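Local coordinates for nucleotide-binding protein, universal stress protein UspA family (Lactobacillus plantarum, PDB 3S3T) that binds ATP and, as a member of the universal stress protein family, probably takes part in the bacterial stress response, at residues I8-D13 with L36-V41; D69-R74 with L86-S91. One frame throughout, in Å; residues are numbered along the deposited sequence.

Interaction 1 of 2, residues I8-D13 with L36-V41. With ATP (adenosine-5'-triphosphate), chain I.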
loop_
_atom_site.group_PDB
_atom_site.type_symbol
_atom_site.label_atom_id
_atom_site.label_comp_id
_atom_site.label_asym_id
_atom_site.label_seq_id
_atom_site.Cartn_x
_atom_site.Cartn_y
_atom_site.Cartn_z
ATOM N N ILE A 8 19.711 -13.495 -10.567
ATOM C CA ILE A 8 18.373 -12.916 -10.750
ATOM C C ILE A 8 17.279 -13.942 -10.444
ATOM O O ILE A 8 17.416 -15.111 -10.787
ATOM C CB ILE A 8 18.197 -12.419 -12.217
ATOM C CG1 ILE A 8 19.297 -11.403 -12.579
ATOM C CG2 ILE A 8 16.788 -11.777 -12.481
ATOM C CD1 ILE A 8 19.353 -11.016 -14.068
ATOM N N LEU A 9 16.198 -13.478 -9.810
ATOM C CA LEU A 9 15.049 -14.287 -9.487
ATOM C C LEU A 9 13.861 -13.710 -10.233
ATOM O O LEU A 9 13.640 -12.486 -10.229
ATOM C CB LEU A 9 14.755 -14.260 -7.976
ATOM C CG LEU A 9 13.579 -15.133 -7.505
ATOM C CD1 LEU A 9 13.777 -16.622 -7.747
ATOM C CD2 LEU A 9 13.373 -14.895 -6.026
ATOM N N VAL A 10 13.142 -14.574 -10.934
ATOM C CA VAL A 10 11.912 -14.184 -11.589
ATOM C C VAL A 10 10.773 -15.104 -11.101
ATOM O O VAL A 10 10.599 -16.201 -11.592
ATOM C CB VAL A 10 12.012 -14.099 -13.123
ATOM C CG1 VAL A 10 12.486 -15.408 -13.782
ATOM C CG2 VAL A 10 10.663 -13.625 -13.675
ATOM N N PRO A 11 10.019 -14.643 -10.086
ATOM C CA PRO A 11 8.863 -15.414 -9.673
ATOM C C PRO A 11 7.791 -15.330 -10.761
ATOM O O PRO A 11 7.468 -14.230 -11.228
ATOM C CB PRO A 11 8.444 -14.746 -8.349
ATOM C CG PRO A 11 9.626 -13.972 -7.901
ATOM C CD PRO A 11 10.246 -13.501 -9.199
ATOM N N VAL A 12 7.250 -16.475 -11.166
ATOM C CA VAL A 12 6.131 -16.478 -12.095
ATOM C C VAL A 12 4.900 -17.215 -11.565
ATOM O O VAL A 12 5.016 -18.253 -10.918
ATOM C CB VAL A 12 6.532 -17.164 -13.429
ATOM C CG1 VAL A 12 7.525 -16.318 -14.197
ATOM C CG2 VAL A 12 7.107 -18.540 -13.143
ATOM N N ASP A 13 3.715 -16.686 -11.875
ATOM C CA ASP A 13 2.469 -17.468 -11.794
ATOM C C ASP A 13 2.157 -17.899 -13.214
ATOM O O ASP A 13 3.073 -17.938 -14.063
ATOM C CB ASP A 13 1.318 -16.692 -11.127
ATOM C CG ASP A 13 0.993 -15.409 -11.842
ATOM O OD1 ASP A 13 1.375 -15.288 -13.009
ATOM O OD2 ASP A 13 0.340 -14.554 -11.250
ATOM N N LEU A 36 20.136 -17.111 -13.604
ATOM C CA LEU A 36 18.710 -16.848 -13.610
ATOM C C LEU A 36 17.965 -18.002 -12.962
ATOM O O LEU A 36 18.270 -19.153 -13.238
ATOM C CB LEU A 36 18.206 -16.597 -15.046
ATOM C CG LEU A 36 16.736 -16.209 -15.245
ATOM C CD1 LEU A 36 16.383 -14.978 -14.444
ATOM C CD2 LEU A 36 16.440 -16.013 -16.744
ATOM N N THR A 37 17.021 -17.678 -12.053
ATOM C CA THR A 37 16.136 -18.680 -11.464
ATOM C C THR A 37 14.668 -18.249 -11.673
ATOM O O THR A 37 14.322 -17.133 -11.300
ATOM C CB THR A 37 16.376 -18.798 -9.954
ATOM O OG1 THR A 37 17.708 -19.290 -9.747
ATOM C CG2 THR A 37 15.354 -19.779 -9.286
ATOM N N ALA A 38 13.855 -19.111 -12.294
ATOM C CA ALA A 38 12.377 -18.951 -12.333
ATOM C C ALA A 38 11.736 -19.759 -11.218
ATOM O O ALA A 38 12.080 -20.942 -10.999
ATOM C CB ALA A 38 11.816 -19.338 -13.670
ATOM N N LEU A 39 10.843 -19.107 -10.468
ATOM C CA LEU A 39 10.222 -19.716 -9.289
ATOM C C LEU A 39 8.703 -19.633 -9.410
ATOM O O LEU A 39 8.170 -18.540 -9.486
ATOM C CB LEU A 39 10.657 -18.996 -8.019
ATOM C CG LEU A 39 9.905 -19.286 -6.702
ATOM C CD1 LEU A 39 10.053 -20.808 -6.225
ATOM C CD2 LEU A 39 10.396 -18.359 -5.655
ATOM N N TYR A 40 8.026 -20.775 -9.458
ATOM C CA TYR A 40 6.554 -20.813 -9.336
ATOM C C TYR A 40 6.163 -21.299 -7.954
ATOM O O TYR A 40 6.583 -22.385 -7.525
ATOM C CB TYR A 40 5.976 -21.763 -10.392
ATOM C CG TYR A 40 4.458 -21.787 -10.482
ATOM C CD1 TYR A 40 3.678 -22.429 -9.518
ATOM C CD2 TYR A 40 3.795 -21.177 -11.554
ATOM C CE1 TYR A 40 2.286 -22.414 -9.600
ATOM C CE2 TYR A 40 2.392 -21.211 -11.663
ATOM C CZ TYR A 40 1.661 -21.798 -10.707
ATOM O OH TYR A 40 0.305 -21.792 -10.861
ATOM N N VAL A 41 5.346 -20.527 -7.248
ATOM C CA VAL A 41 4.852 -20.967 -5.954
ATOM C C VAL A 41 3.423 -21.489 -6.017
ATOM O O VAL A 41 2.498 -20.765 -6.387
ATOM C CB VAL A 41 4.956 -19.868 -4.882
ATOM C CG1 VAL A 41 4.663 -20.483 -3.463
ATOM C CG2 VAL A 41 6.351 -19.258 -4.877
HETATM P PG ATP I . -3.734 -10.085 -6.408
HETATM O O1G ATP I . -3.179 -11.462 -6.124
HETATM O O2G ATP I . -5.230 -10.082 -6.495
HETATM O O3G ATP I . -3.275 -8.972 -5.476
HETATM P PB ATP I . -2.754 -10.427 -9.152
HETATM O O1B ATP I . -3.306 -9.784 -10.392
HETATM O O2B ATP I . -2.916 -11.900 -8.987
HETATM O O3B ATP I . -3.341 -9.622 -7.903
HETATM P PA ATP I . 0.004 -10.599 -8.253
HETATM O O1A ATP I . -0.359 -11.858 -7.528
HETATM O O2A ATP I . 0.586 -9.534 -7.418
HETATM O O3A ATP I . -1.195 -9.987 -9.097
HETATM O "O5'" ATP I . 1.082 -11.056 -9.404
HETATM C "C5'" ATP I . 2.079 -10.126 -9.823
HETATM C "C4'" ATP I . 3.373 -10.866 -10.176
HETATM O "O4'" ATP I . 3.734 -11.561 -8.988
HETATM C "C3'" ATP I . 3.209 -11.941 -11.238
HETATM O "O3'" ATP I . 3.288 -11.429 -12.558
HETATM C "C2'" ATP I . 4.329 -12.865 -10.828
HETATM O "O2'" ATP I . 5.535 -12.297 -11.321
HETATM C "C1'" ATP I . 4.314 -12.816 -9.306
HETATM N N9 ATP I . 3.541 -13.915 -8.731
HETATM C C8 ATP I . 2.215 -13.910 -8.389
HETATM N N7 ATP I . 1.837 -15.118 -7.912
HETATM C C5 ATP I . 2.930 -15.888 -7.951
HETATM C C6 ATP I . 3.217 -17.278 -7.616
HETATM N N6 ATP I . 2.219 -18.043 -7.127
HETATM N N1 ATP I . 4.502 -17.747 -7.799
HETATM C C2 ATP I . 5.452 -16.936 -8.290
HETATM N N3 ATP I . 5.262 -15.663 -8.664
HETATM C C4 ATP I . 4.039 -15.111 -8.499
HETATM O O HOH W 1 19.455 -17.260 -10.080
#

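Interaction 2 of 2, residues D69-R74 with L86-S91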
loop_
_atom_site.group_PDB
_atom_site.type_symbol
_atom_site.label_atom_id
_atom_site.label_comp_id
_atom_site.label_asym_id
_atom_site.label_seq_id
_atom_site.Cartn_x
_atom_site.Cartn_y
_atom_site.Cartn_z
ATOM N N ASP A 69 5.475 -28.027 -16.671
ATOM C CA ASP A 69 5.477 -27.998 -18.128
ATOM C C ASP A 69 5.806 -26.592 -18.638
ATOM O O ASP A 69 6.476 -26.444 -19.657
ATOM C CB ASP A 69 4.144 -28.490 -18.717
ATOM C CG ASP A 69 4.142 -28.407 -20.224
ATOM O OD1 ASP A 69 4.810 -29.264 -20.876
ATOM O OD2 ASP A 69 3.531 -27.444 -20.747
ATOM N N ALA A 70 5.341 -25.551 -17.949
ATOM C CA ALA A 70 5.715 -24.201 -18.371
ATOM C C ALA A 70 7.243 -23.961 -18.186
ATOM O O ALA A 70 7.867 -23.275 -18.987
ATOM C CB ALA A 70 4.918 -23.180 -17.633
HETATM N N MSE A 71 7.824 -24.546 -17.136
HETATM C CA MSE A 71 9.258 -24.426 -16.867
HETATM C C MSE A 71 10.073 -25.138 -17.958
HETATM O O MSE A 71 11.048 -24.582 -18.471
HETATM C CB MSE A 71 9.586 -24.998 -15.495
HETATM C CG MSE A 71 9.048 -24.174 -14.335
HETATM SE SE MSE A 71 9.707 -22.319 -14.379
HETATM C CE MSE A 71 8.863 -21.746 -12.739
ATOM N N ARG A 72 9.652 -26.353 -18.319
ATOM C CA ARG A 72 10.231 -27.060 -19.458
ATOM C C ARG A 72 10.323 -26.166 -20.685
ATOM O O ARG A 72 11.404 -26.021 -21.248
ATOM C CB ARG A 72 9.418 -28.296 -19.787
ATOM C CG ARG A 72 9.756 -29.497 -18.910
ATOM C CD ARG A 72 9.264 -30.821 -19.540
ATOM N NE ARG A 72 9.336 -31.953 -18.597
ATOM C CZ ARG A 72 8.513 -32.167 -17.560
ATOM N NH1 ARG A 72 7.519 -31.329 -17.277
ATOM N NH2 ARG A 72 8.692 -33.240 -16.786
ATOM N N GLN A 73 9.213 -25.543 -21.066
ATOM C CA GLN A 73 9.196 -24.604 -22.197
ATOM C C GLN A 73 10.161 -23.451 -21.983
ATOM O O GLN A 73 10.840 -23.018 -22.918
ATOM C CB GLN A 73 7.808 -24.019 -22.445
ATOM C CG GLN A 73 6.760 -25.004 -22.918
ATOM C CD GLN A 73 5.441 -24.318 -23.289
ATOM O OE1 GLN A 73 4.723 -23.799 -22.434
ATOM N NE2 GLN A 73 5.122 -24.327 -24.578
ATOM N N ARG A 74 10.230 -22.938 -20.758
ATOM C CA ARG A 74 11.139 -21.833 -20.503
ATOM C C ARG A 74 12.631 -22.238 -20.685
ATOM O O ARG A 74 13.395 -21.469 -21.239
ATOM C CB ARG A 74 10.880 -21.204 -19.131
ATOM C CG ARG A 74 9.569 -20.411 -19.084
ATOM C CD ARG A 74 9.330 -19.807 -17.743
ATOM N NE ARG A 74 8.015 -19.159 -17.660
ATOM C CZ ARG A 74 6.991 -19.606 -16.953
ATOM N NH1 ARG A 74 7.080 -20.716 -16.210
ATOM N NH2 ARG A 74 5.873 -18.937 -16.986
ATOM N N LEU A 86 19.427 -21.438 -16.699
ATOM C CA LEU A 86 18.146 -21.282 -16.034
ATOM C C LEU A 86 18.014 -22.439 -15.058
ATOM O O LEU A 86 18.143 -23.616 -15.444
ATOM C CB LEU A 86 16.973 -21.287 -17.022
ATOM C CG LEU A 86 15.599 -21.091 -16.373
ATOM C CD1 LEU A 86 15.438 -19.625 -15.931
ATOM C CD2 LEU A 86 14.467 -21.554 -17.315
ATOM N N LYS A 87 17.832 -22.059 -13.798
ATOM C CA LYS A 87 17.340 -22.950 -12.773
ATOM C C LYS A 87 15.818 -22.701 -12.674
ATOM O O LYS A 87 15.371 -21.566 -12.743
ATOM C CB LYS A 87 18.028 -22.648 -11.440
ATOM C CG LYS A 87 17.604 -23.528 -10.254
ATOM C CD LYS A 87 18.040 -22.938 -8.910
ATOM C CE LYS A 87 18.297 -24.048 -7.884
ATOM N NZ LYS A 87 18.370 -23.546 -6.492
ATOM N N THR A 88 15.044 -23.767 -12.546
ATOM C CA THR A 88 13.607 -23.676 -12.355
ATOM C C THR A 88 13.242 -24.314 -11.017
ATOM O O THR A 88 13.812 -25.358 -10.618
ATOM C CB THR A 88 12.857 -24.347 -13.485
ATOM O OG1 THR A 88 13.171 -25.756 -13.534
ATOM C CG2 THR A 88 13.195 -23.659 -14.825
ATOM N N GLU A 89 12.295 -23.705 -10.324
ATOM C CA GLU A 89 11.908 -24.175 -9.024
ATOM C C GLU A 89 10.403 -24.051 -8.861
ATOM O O GLU A 89 9.816 -22.998 -9.178
ATOM C CB GLU A 89 12.576 -23.297 -7.975
ATOM C CG GLU A 89 12.402 -23.804 -6.555
ATOM C CD GLU A 89 13.656 -24.387 -5.960
ATOM O OE1 GLU A 89 14.780 -23.899 -6.267
ATOM O OE2 GLU A 89 13.505 -25.301 -5.117
ATOM N N ILE A 90 9.786 -25.116 -8.360
ATOM C CA ILE A 90 8.401 -25.101 -7.991
ATOM C C ILE A 90 8.356 -25.338 -6.483
ATOM O O ILE A 90 8.870 -26.357 -5.972
ATOM C CB ILE A 90 7.599 -26.195 -8.746
ATOM C CG1 ILE A 90 7.803 -26.100 -10.264
ATOM C CG2 ILE A 90 6.133 -26.164 -8.356
ATOM C CD1 ILE A 90 7.478 -24.801 -10.868
ATOM N N SER A 91 7.794 -24.374 -5.761
ATOM C CA SER A 91 7.670 -24.484 -4.314
ATOM C C SER A 91 6.226 -24.370 -3.883
ATOM O O SER A 91 5.373 -23.914 -4.657
ATOM C CB SER A 91 8.496 -23.374 -3.632
ATOM O OG SER A 91 9.890 -23.592 -3.827
#

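Interaction 1 of 2, residues I8-D13 with L36-V41
Strands 8-11 and 36-41 run parallel, and four backbone hydrogen bonds in the parallel pattern tie them together. The carbonyl of I8 takes the N-H of T37 at 2.9 Å (I8 O to T37 N). V10 then gives its N-H to T37 O at 2.8 Å, with a nearly straight 169° at the hydrogen. Both bonds lie close to the C=O axis of their acceptor. L39 N donates to V10 O, and V12 N donates to L39 O, but here the donors stand well above the carbonyl planes. I8 O has a second donor in a water, 3.0 Å away, which also bonds to T37 OG1 at 2.7 Å.

The C-terminal ends of the strands open into the ATP site. The backbone of V41 reads the adenine edge twice. V41 N donates to ATP N1 at 3.0 Å, and ATP N6 donates to V41 O at 2.8 Å. The ribose hydroxyl O2' gives its proton to P11 O at 2.7 Å. D13 places OD2 3.5 Å from ATP C8, and OD2 takes a weak hydrogen bond from T119 N; its OD1 is bonded to S15. The Y40 ring lies obliquely by the V12 carbonyl, and its hydroxyl bonds to E63.

On one sheet face, the side chains of I8 and L36 cross obliquely, CG2 against CD1, and V10 CG1 meets A38 CB. On the other, L9 CG is anti to the backbone N (chi1 -178°), and CD1 reaches T37 CG2 and L39 CB.

The pair belongs to a beta-alpha-beta unit at the middle of the parallel sheet. Helix 16-32 covers I8 and V10, helix 53-78 covers A38 and Y40, and helix 95-105 covers L9 and P11. Strand 111-115 flanks 8-11, and strand 87-93 flanks 36-41.

Interaction 2 of 2, residues D69-R74 with L86-S91
M71, a selenomethionine, carries most of the contact between helix 69-74 and strand 87-91. The two segments run nearly antiparallel, and their axes come no closer than 9.2 Å. The side chain of M71 fills much of the space between them.

The CB of M71 points at the strand and already lies 3.9 Å from T88 CB. CG follows anti to the carbonyl carbon (chi1 -69°) and meets two residues, T88 CB and I90 CD1. The chain then bends at chi2 (-57°), which lays SE alongside T88. M71 SE sits 3.8 Å from T88 CG2, and the two side chains slide past each other in opposite directions. About the CG-SE bond the chain is extended, CE anti to CB (chi3 -177°). The terminal methyl CE is 3.8 Å from I90 CD1, and it also comes within 3.9 Å of the carbonyl E89 O. T88 turns its methyl CG2 to the selenium. Its OG1 takes the crowded place between backbone N and carbonyl carbon.

A second, smaller contact lies one helical turn further on. L86 CD2 rests against the backbone of R74, 3.9 Å from R74 C, and against R74 CB. The rest of R74 leads away from the strand in an extended chain. Apolar packing carries the contact, while R74 NE bonds to Q19 and the guanidinium makes a cation-pi contact with F22, both of helix 16-32.

Helix 53-78 is the connecting helix of the beta-alpha-beta crossover from strand 35-43 to its parallel neighbour 87-93, and packs on the sheet beside them. M71 reaches past strand 87-93 to A38 and Y40 of strand 35-43, and to V12. I90 packs against A67 and K68 of the same helix. Backbone bonds from K87, E89 and S91 join the strand to 35-43.

In the fold
Interaction 1 comes first along the chain, and interaction 2 follows in series. Their centres are about 8 Å apart. Both reach one five-stranded parallel sheet, in which strand 35-43 lies between 7-11 and 87-93. Strand 87-93, at one edge of the sheet within this chain, is thus joined to the inner pair of interaction 1. The join runs through probable backbone bonds, A38 O to E89 N and Y40 N to E89 O, both 2.9 Å. M71 CE and I90 CD1 also pack against Y40. Helix 53-78 follows strand 35-43 directly in the chain. Interaction 1 forms part of the ATP site, whereas interaction 2 packs this helix beside it.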